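Local coordinates for protein flavodoxin (Fusobacterium nucleatum, PDB 6OHK) that binds flavin mononucleotide and carries electrons, probably serving as a low-potential electron donor to a number of redox enzymes, at residues T6-A12 against D33-V39; V39-V43 against A67-N71. The protein carries 1 engineered substitution. All coordinates share one frame; numbering follows the deposited sequence.

Contact 1: residues T6-A12 against D33-V39; sequences TIGIFYA and DFKTFNV
Strands 7-11 and 34-38 are the two parallel strands of a beta-alpha-beta unit at the start of the flavodoxin fold, with Ile7 beside Phe34 and Tyr11 beside Asn38 in register. Six backbone hydrogen bonds join them, alternating in direction from Ile7 N to Asp33 O, at 3.0 Å, to Val39 N and Tyr11 O, at 2.9 Å.

On the sheet face of Phe10 and Phe37 the two side chains run alongside each other in the same direction. Their ring planes are nearly parallel, 6° apart, but slid past each other so that the rings hardly overlap; Phe37 CD1 comes over one face of Phe10, 3.4 Å from Phe10 CZ. Val39 CG1 sits at the edge of the Phe10 ring.

The other face carries Ile9, Phe34, Thr36 and Tyr11. Ile9 CD1 reaches out to Phe34 CD1 at 4.0 Å. The Tyr11 ring leans across the neighbouring strand because CG stands between its own N and carbonyl carbon (chi1 75°); Asn38 CA then lies over one face, 4.2 Å from the ring centroid, as a CH-pi contact, while Thr36 CG2 meets the edge. Asn38 ND2 makes a weak bond of 3.4 Å to Tyr11 OH, and Asn38 OD1 accepts from the backbone N of Lys40.

Helix 17-28 packs on the Tyr11 side, where Val22 touches Tyr11 and Thr36, and Glu26 bonds Thr36 OG1. Strand 51-59 pairs with the far edge of strand 7-11, and Trp68 of helix 66-69 packs against Phe10.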
ATOM      1  N   THR A   6      -5.508  13.455  -9.435  1.00 11.29           N
ATOM      2  CA  THR A   6      -5.025  12.182  -9.936  1.00 11.00           C
ATOM      3  C   THR A   6      -4.365  11.376  -8.823  1.00 10.46           C
ATOM      4  O   THR A   6      -3.595  11.914  -8.014  1.00 11.28           O
ATOM      5  CB  THR A   6      -4.030  12.430 -11.062  1.00 12.22           C
ATOM      6  OG1 THR A   6      -4.709  13.192 -12.074  1.00 14.33           O
ATOM      7  CG2 THR A   6      -3.516  11.148 -11.668  1.00 12.84           C
ATOM      8  N   ILE A   7      -4.663  10.089  -8.818  1.00 10.03           N
ATOM      9  CA  ILE A   7      -4.089   9.146  -7.867  1.00  9.62           C
ATOM     10  C   ILE A   7      -2.861   8.503  -8.493  1.00  9.62           C
ATOM     11  O   ILE A   7      -2.934   7.923  -9.574  1.00 10.91           O
ATOM     12  CB  ILE A   7      -5.130   8.087  -7.508  1.00 10.43           C
ATOM     13  CG1 ILE A   7      -6.357   8.725  -6.847  1.00 10.76           C
ATOM     14  CG2 ILE A   7      -4.517   7.038  -6.591  1.00 10.99           C
ATOM     15  CD1 ILE A   7      -7.615   7.874  -6.929  1.00 12.98           C
ATOM     16  N   GLY A   8      -1.739   8.604  -7.810  1.00  8.53           N
ATOM     17  CA  GLY A   8      -0.534   7.895  -8.224  1.00  8.53           C
ATOM     18  C   GLY A   8      -0.432   6.547  -7.555  1.00  8.01           C
ATOM     19  O   GLY A   8      -0.426   6.478  -6.323  1.00  8.27           O
ATOM     20  N   ILE A   9      -0.370   5.488  -8.345  1.00  8.59           N
ATOM     21  CA  ILE A   9      -0.268   4.119  -7.855  1.00  7.77           C
ATOM     22  C   ILE A   9       1.140   3.627  -8.128  1.00  8.03           C
ATOM     23  O   ILE A   9       1.577   3.611  -9.290  1.00  9.29           O
ATOM     24  CB  ILE A   9      -1.292   3.218  -8.553  1.00  8.60           C
ATOM     25  CG1 ILE A   9      -2.703   3.793  -8.434  1.00 10.14           C
ATOM     26  CG2 ILE A   9      -1.194   1.802  -8.010  1.00 10.15           C
ATOM     27  CD1 ILE A   9      -3.717   3.048  -9.277  1.00 12.92           C
ATOM     28  N   PHE A  10       1.854   3.242  -7.090  1.00  7.54           N
ATOM     29  CA  PHE A  10       3.247   2.812  -7.190  1.00  7.36           C
ATOM     30  C   PHE A  10       3.364   1.416  -6.604  1.00  7.55           C
ATOM     31  O   PHE A  10       2.899   1.191  -5.489  1.00  7.86           O
ATOM     32  CB  PHE A  10       4.134   3.763  -6.406  1.00  7.91           C
ATOM     33  CG  PHE A  10       4.212   5.139  -7.040  1.00  8.24           C
ATOM     34  CD1 PHE A  10       3.202   6.093  -6.855  1.00  8.11           C
ATOM     35  CD2 PHE A  10       5.266   5.462  -7.871  1.00  8.65           C
ATOM     36  CE1 PHE A  10       3.259   7.299  -7.497  1.00  9.14           C
ATOM     37  CE2 PHE A  10       5.323   6.689  -8.512  1.00  9.10           C
ATOM     38  CZ  PHE A  10       4.327   7.588  -8.323  1.00  9.67           C
ATOM     39  N   TYR A  11       3.935   0.482  -7.363  1.00  7.53           N
ATOM     40  CA  TYR A  11       4.011  -0.906  -6.915  1.00  7.49           C
ATOM     41  C   TYR A  11       5.363  -1.497  -7.268  1.00  7.77           C
ATOM     42  O   TYR A  11       6.098  -0.966  -8.099  1.00  8.77           O
ATOM     43  CB  TYR A  11       2.869  -1.753  -7.508  1.00  8.61           C
ATOM     44  CG  TYR A  11       3.077  -2.079  -8.946  1.00  9.68           C
ATOM     45  CD1 TYR A  11       2.744  -1.177  -9.942  1.00 10.93           C
ATOM     46  CD2 TYR A  11       3.647  -3.297  -9.330  1.00 10.74           C
ATOM     47  CE1 TYR A  11       2.979  -1.466 -11.276  1.00 12.95           C
ATOM     48  CE2 TYR A  11       3.888  -3.583 -10.671  1.00 13.67           C
ATOM     49  CZ  TYR A  11       3.547  -2.658 -11.627  1.00 12.79           C
ATOM     50  OH  TYR A  11       3.824  -3.013 -12.973  1.00 16.20           O
ATOM     51  N   ALA A  12       5.630  -2.666  -6.690  1.00  8.19           N
ATOM     52  CA  ALA A  12       6.720  -3.527  -7.104  1.00  8.73           C
ATOM     53  C   ALA A  12       6.207  -4.948  -7.085  1.00  8.43           C
ATOM     54  O   ALA A  12       5.247  -5.258  -6.395  1.00  9.14           O
ATOM     55  CB  ALA A  12       7.909  -3.394  -6.156  1.00 11.51           C
ATOM     56  N   ASP A  33      -9.223   9.466 -12.219  1.00 12.33           N
ATOM     57  CA  ASP A  33      -7.913   9.586 -12.839  1.00 12.10           C
ATOM     58  C   ASP A  33      -6.826   8.959 -11.971  1.00 10.60           C
ATOM     59  O   ASP A  33      -6.749   9.219 -10.773  1.00 10.95           O
ATOM     60  CB  ASP A  33      -7.570  11.043 -13.083  1.00 13.87           C
ATOM     61  CG  ASP A  33      -8.406  11.675 -14.195  1.00 17.41           C
ATOM     62  OD1 ASP A  33      -8.947  10.962 -15.061  1.00 18.96           O
ATOM     63  OD2 ASP A  33      -8.506  12.915 -14.201  1.00 21.73           O
ATOM     64  N   PHE A  34      -5.995   8.144 -12.594  1.00 10.21           N
ATOM     65  CA  PHE A  34      -4.859   7.526 -11.920  1.00  9.59           C
ATOM     66  C   PHE A  34      -3.725   7.372 -12.911  1.00 11.06           C
ATOM     67  O   PHE A  34      -3.921   7.378 -14.132  1.00 11.76           O
ATOM     68  CB  PHE A  34      -5.216   6.187 -11.255  1.00 10.80           C
ATOM     69  CG  PHE A  34      -5.612   5.127 -12.228  1.00 11.13           C
ATOM     70  CD1 PHE A  34      -4.649   4.393 -12.902  1.00 12.40           C
ATOM     71  CD2 PHE A  34      -6.944   4.886 -12.504  1.00 12.92           C
ATOM     72  CE1 PHE A  34      -5.010   3.455 -13.836  1.00 14.86           C
ATOM     73  CE2 PHE A  34      -7.283   3.933 -13.429  1.00 15.89           C
ATOM     74  CZ  PHE A  34      -6.314   3.240 -14.092  1.00 14.40           C
ATOM     75  N   LYS A  35      -2.517   7.207 -12.376  1.00 10.41           N
ATOM     76  CA  LYS A  35      -1.328   6.892 -13.158  1.00 10.58           C
ATOM     77  C   LYS A  35      -0.549   5.857 -12.366  1.00 10.36           C
ATOM     78  O   LYS A  35      -0.405   6.014 -11.139  1.00 10.97           O
ATOM     79  CB  LYS A  35      -0.450   8.120 -13.337  1.00 12.32           C
ATOM     80  CG  LYS A  35      -0.916   9.178 -14.296  1.00 16.54           C
ATOM     81  CD  LYS A  35       0.339   9.685 -15.074  1.00 39.08           C
ATOM     82  CE  LYS A  35       0.948   8.605 -16.007  1.00 41.70           C
ATOM     83  NZ  LYS A  35       2.451   8.713 -16.244  1.00 27.09           N
ATOM     84  N   THR A  36      -0.054   4.823 -13.023  1.00  9.50           N
ATOM     85  CA  THR A  36       0.555   3.679 -12.354  1.00  9.94           C
ATOM     86  C   THR A  36       2.013   3.561 -12.729  1.00  9.27           C
ATOM     87  O   THR A  36       2.378   3.744 -13.906  1.00 11.16           O
ATOM     88  CB  THR A  36      -0.198   2.408 -12.718  1.00 10.08           C
ATOM     89  OG1 THR A  36      -1.563   2.605 -12.307  1.00 13.78           O
ATOM     90  CG2 THR A  36       0.377   1.183 -12.055  1.00 12.35           C
ATOM     91  N   PHE A  37       2.842   3.213 -11.757  1.00  8.69           N
ATOM     92  CA  PHE A  37       4.283   3.165 -11.894  1.00  8.53           C
ATOM     93  C   PHE A  37       4.829   1.956 -11.172  1.00  8.26           C
ATOM     94  O   PHE A  37       4.366   1.623 -10.071  1.00  8.87           O
ATOM     95  CB  PHE A  37       4.924   4.387 -11.221  1.00  9.22           C
ATOM     96  CG  PHE A  37       4.436   5.708 -11.736  1.00  8.88           C
ATOM     97  CD1 PHE A  37       3.280   6.267 -11.230  1.00  9.67           C
ATOM     98  CD2 PHE A  37       5.128   6.396 -12.718  1.00  9.51           C
ATOM     99  CE1 PHE A  37       2.797   7.486 -11.683  1.00 10.30           C
ATOM    100  CE2 PHE A  37       4.675   7.615 -13.153  1.00 11.77           C
ATOM    101  CZ  PHE A  37       3.505   8.175 -12.626  1.00 11.53           C
ATOM    102  N   ASN A  38       5.800   1.286 -11.782  1.00  8.82           N
ATOM    103  CA  ASN A  38       6.551   0.207 -11.163  1.00  8.75           C
ATOM    104  C   ASN A  38       7.839   0.793 -10.633  1.00  9.00           C
ATOM    105  O   ASN A  38       8.635   1.337 -11.409  1.00 10.12           O
ATOM    106  CB  ASN A  38       6.825  -0.882 -12.204  1.00 10.32           C
ATOM    107  CG  ASN A  38       7.484  -2.116 -11.627  1.00 10.23           C
ATOM    108  OD1 ASN A  38       8.268  -2.069 -10.715  1.00 10.69           O
ATOM    109  ND2 ASN A  38       7.164  -3.265 -12.233  1.00 14.42           N
ATOM    110  N   VAL A  39       8.057   0.700  -9.330  1.00  8.97           N
ATOM    111  CA  VAL A  39       9.196   1.363  -8.699  1.00  9.37           C
ATOM    112  C   VAL A  39      10.538   0.723  -9.033  1.00  9.44           C
ATOM    113  O   VAL A  39      11.581   1.269  -8.651  1.00 10.55           O
ATOM    114  CB  VAL A  39       8.998   1.565  -7.186  1.00 10.04           C
ATOM    115  CG1 VAL A  39       7.773   2.427  -6.954  1.00 10.67           C
ATOM    116  CG2 VAL A  39       8.933   0.263  -6.434  1.00 11.88           C
TER

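Contact 2: residues V39-V43 against A67-N71; sequences VKNGV and AWMNN
Ala67, in the short helix 66-69, sets its CB against the turn that follows strand 34-38: the methyl lies 3.9 Å from Val39 CG2 and also touches the backbone N of Lys40. Its carbonyl is used within its own segment, receiving the amide of Asn71.

Trp68 follows, offering its indole to two valines. Val39 CG2 stands almost exactly over the five-membered ring, 3.8 Å from its centroid and 7° off the normal, a CH-pi contact. CG1 of the same valine lies by the six-membered ring, 3.8 Å from Trp68 CH2, so the two methyls spread along the indole. Further along, Val43 CG1 approaches Trp68 CZ3. The indole NE1 is bonded to the carbonyl of Val55 in strand 51-59, which helps set the turn of the ring.

Asn71, just before helix 72-77, comes next to the loop. Its CB meets Val43 CG1 at 3.7 Å as the two side chains pass alongside, running opposite ways. CG lies anti to the carbonyl carbon (chi1 -81°), and the amide turns back so that ND2 gives a 2.8 Å bond to Ala67 O, close to the amide plane. ND2 also donates to a water that in turn donates to Val39 O. Asn71 OD1 accepts from a second water, 3.0 Å away, and that water takes the N-H of Val43. Within the loop, Gly42 N closes the turn on Val39 O.

The chemistry is therefore divided: valine methyls and indole make an apolar side, while one asparagine amide is anchored to the carbonyl of Ala67 in helix 66-69, and two waters carry its hydrogen bonding on to Val39 O and Val43 N.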
ATOM      1  N   VAL A  39       8.057   0.700  -9.330  1.00  8.97           N
ATOM      2  CA  VAL A  39       9.196   1.363  -8.699  1.00  9.37           C
ATOM      3  C   VAL A  39      10.538   0.723  -9.033  1.00  9.44           C
ATOM      4  O   VAL A  39      11.581   1.269  -8.651  1.00 10.55           O
ATOM      5  CB  VAL A  39       8.998   1.565  -7.186  1.00 10.04           C
ATOM      6  CG1 VAL A  39       7.773   2.427  -6.954  1.00 10.67           C
ATOM      7  CG2 VAL A  39       8.933   0.263  -6.434  1.00 11.88           C
ATOM      8  N   LYS A  40      10.548  -0.365  -9.803  1.00  9.86           N
ATOM      9  CA  LYS A  40      11.817  -0.748 -10.418  1.00 11.20           C
ATOM     10  C   LYS A  40      12.349   0.360 -11.299  1.00 11.49           C
ATOM     11  O   LYS A  40      13.554   0.367 -11.601  1.00 13.30           O
ATOM     12  CB  LYS A  40      11.698  -2.037 -11.210  1.00 12.39           C
ATOM     13  CG  LYS A  40      10.978  -1.957 -12.497  1.00 13.73           C
ATOM     14  CD  LYS A  40      10.805  -3.404 -12.975  1.00 19.88           C
ATOM     15  CE  LYS A  40      10.226  -3.540 -14.327  1.00 26.59           C
ATOM     16  NZ  LYS A  40      10.371  -4.974 -14.804  1.00 24.50           N
ATOM     17  N   ASN A  41      11.500   1.279 -11.734  1.00 10.14           N
ATOM     18  CA  ASN A  41      11.893   2.439 -12.519  1.00 10.63           C
ATOM     19  C   ASN A  41      12.078   3.680 -11.675  1.00 11.25           C
ATOM     20  O   ASN A  41      12.163   4.782 -12.231  1.00 13.16           O
ATOM     21  CB  ASN A  41      10.855   2.673 -13.611  1.00 11.94           C
ATOM     22  CG  ASN A  41      10.778   1.512 -14.553  1.00 11.71           C
ATOM     23  OD1 ASN A  41      11.829   1.050 -15.065  1.00 12.66           O
ATOM     24  ND2 ASN A  41       9.594   0.973 -14.765  1.00 11.14           N
ATOM     25  N   GLY A  42      12.129   3.536 -10.357  1.00 11.46           N
ATOM     26  CA  GLY A  42      12.371   4.641  -9.451  1.00 11.39           C
ATOM     27  C   GLY A  42      11.102   5.135  -8.770  1.00 10.88           C
ATOM     28  O   GLY A  42       9.986   4.670  -9.018  1.00 11.31           O
ATOM     29  N   VAL A  43      11.297   6.115  -7.891  1.00 11.15           N
ATOM     30  CA  VAL A  43      10.219   6.689  -7.082  1.00 10.87           C
ATOM     31  C   VAL A  43      10.037   8.174  -7.294  1.00 12.10           C
ATOM     32  O   VAL A  43       9.241   8.801  -6.579  1.00 12.36           O
ATOM     33  CB  VAL A  43      10.366   6.379  -5.576  1.00 11.70           C
ATOM     34  CG1 VAL A  43      10.295   4.906  -5.320  1.00 12.07           C
ATOM     35  CG2 VAL A  43      11.671   6.990  -5.026  1.00 12.72           C
ATOM     36  N   ALA A  67      12.932  -3.278  -4.780  1.00 11.39           N
ATOM     37  CA  ALA A  67      12.856  -2.005  -5.493  1.00 11.25           C
ATOM     38  C   ALA A  67      12.350  -0.891  -4.599  1.00 10.93           C
ATOM     39  O   ALA A  67      12.750   0.257  -4.769  1.00 14.07           O
ATOM     40  CB  ALA A  67      11.986  -2.136  -6.727  1.00 12.35           C
ATOM     41  N   TRP A  68      11.486  -1.187  -3.630  1.00  9.67           N
ATOM     42  CA  TRP A  68      11.152  -0.205  -2.610  1.00  8.58           C
ATOM     43  C   TRP A  68      12.325  -0.007  -1.652  1.00  9.36           C
ATOM     44  O   TRP A  68      12.704   1.141  -1.370  1.00 10.37           O
ATOM     45  CB  TRP A  68       9.908  -0.635  -1.823  1.00  8.54           C
ATOM     46  CG  TRP A  68       8.605  -0.395  -2.474  1.00  7.91           C
ATOM     47  CD1 TRP A  68       7.733  -1.340  -2.926  1.00  8.38           C
ATOM     48  CD2 TRP A  68       8.019   0.869  -2.739  1.00  8.14           C
ATOM     49  NE1 TRP A  68       6.608  -0.717  -3.441  1.00  8.82           N
ATOM     50  CE2 TRP A  68       6.766   0.638  -3.335  1.00  8.51           C
ATOM     51  CE3 TRP A  68       8.427   2.182  -2.516  1.00  8.72           C
ATOM     52  CZ2 TRP A  68       5.916   1.669  -3.670  1.00  9.23           C
ATOM     53  CZ3 TRP A  68       7.590   3.206  -2.856  1.00  9.53           C
ATOM     54  CH2 TRP A  68       6.351   2.944  -3.448  1.00  9.47           C
ATOM     55  N   MET A  69      12.903  -1.093  -1.135  1.00 10.47           N
ATOM     56  CA  MET A  69      13.959  -0.956  -0.134  1.00 10.72           C
ATOM     57  C   MET A  69      15.124  -0.140  -0.679  1.00 10.84           C
ATOM     58  O   MET A  69      15.693   0.696   0.036  1.00 12.37           O
ATOM     59  CB  MET A  69      14.428  -2.338   0.333  1.00 11.02           C
ATOM     60  CG  MET A  69      13.345  -3.193   0.966  1.00 12.60           C
ATOM     61  SD  MET A  69      12.544  -2.452   2.426  1.00 12.44           S
ATOM     62  CE  MET A  69      13.874  -2.469   3.602  1.00 15.42           C
ATOM     63  N   ASN A  70      15.468  -0.340  -1.938  1.00 10.56           N
ATOM     64  CA  ASN A  70      16.594   0.374  -2.518  1.00 12.48           C
ATOM     65  C   ASN A  70      16.306   1.850  -2.687  1.00 13.34           C
ATOM     66  O   ASN A  70      17.244   2.650  -2.863  1.00 14.27           O
ATOM     67  CB  ASN A  70      16.941  -0.223  -3.876  1.00 14.86           C
ATOM     68  CG  ASN A  70      17.586  -1.570  -3.773  1.00 18.06           C
ATOM     69  OD1 ASN A  70      18.080  -1.955  -2.729  1.00 19.82           O
ATOM     70  ND2 ASN A  70      17.532  -2.325  -4.861  1.00 20.87           N
ATOM     71  N   ASN A  71      15.034   2.246  -2.661  1.00 11.70           N
ATOM     72  CA  ASN A  71      14.605   3.620  -2.876  1.00 11.43           C
ATOM     73  C   ASN A  71      14.150   4.302  -1.609  1.00 12.31           C
ATOM     74  O   ASN A  71      13.594   5.397  -1.696  1.00 12.90           O
ATOM     75  CB  ASN A  71      13.505   3.649  -3.931  1.00 12.76           C
ATOM     76  CG  ASN A  71      14.069   3.591  -5.300  1.00 15.40           C
ATOM     77  OD1 ASN A  71      14.776   4.527  -5.686  1.00 18.32           O
ATOM     78  ND2 ASN A  71      13.773   2.562  -6.056  1.00 15.09           N
TER
HETATM   79  O   HOH W   1      14.433   1.537  -8.661  1.00 27.74           O
HETATM   80  O   HOH W   2      14.094   6.790  -7.485  1.00 25.53           O

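The two contacts follow one another along the chain and share Val39, where strand 34-38 runs out into the loop; the centres of contact 1 and contact 2 are about 13 Å apart. Contact 1 joins strand 34-38 to the mixed sheet, whose central strands run parallel, and contact 2 ties the loop leaving it to helix 66-69, which comes after strand 51-59. Trp68 bridges them: Trp68 CZ2 lies 3.6 Å from Phe10 O. They meet at the C-terminal end of strand 7-11, around Ala12, Val39 and Trp68, close to the FMN-binding residues Thr13, Leu14, Thr15, Thr17 and Thr18. The side chains of Tyr11 and Trp68 lie about 7 Å and about 10 Å from the bound FMN.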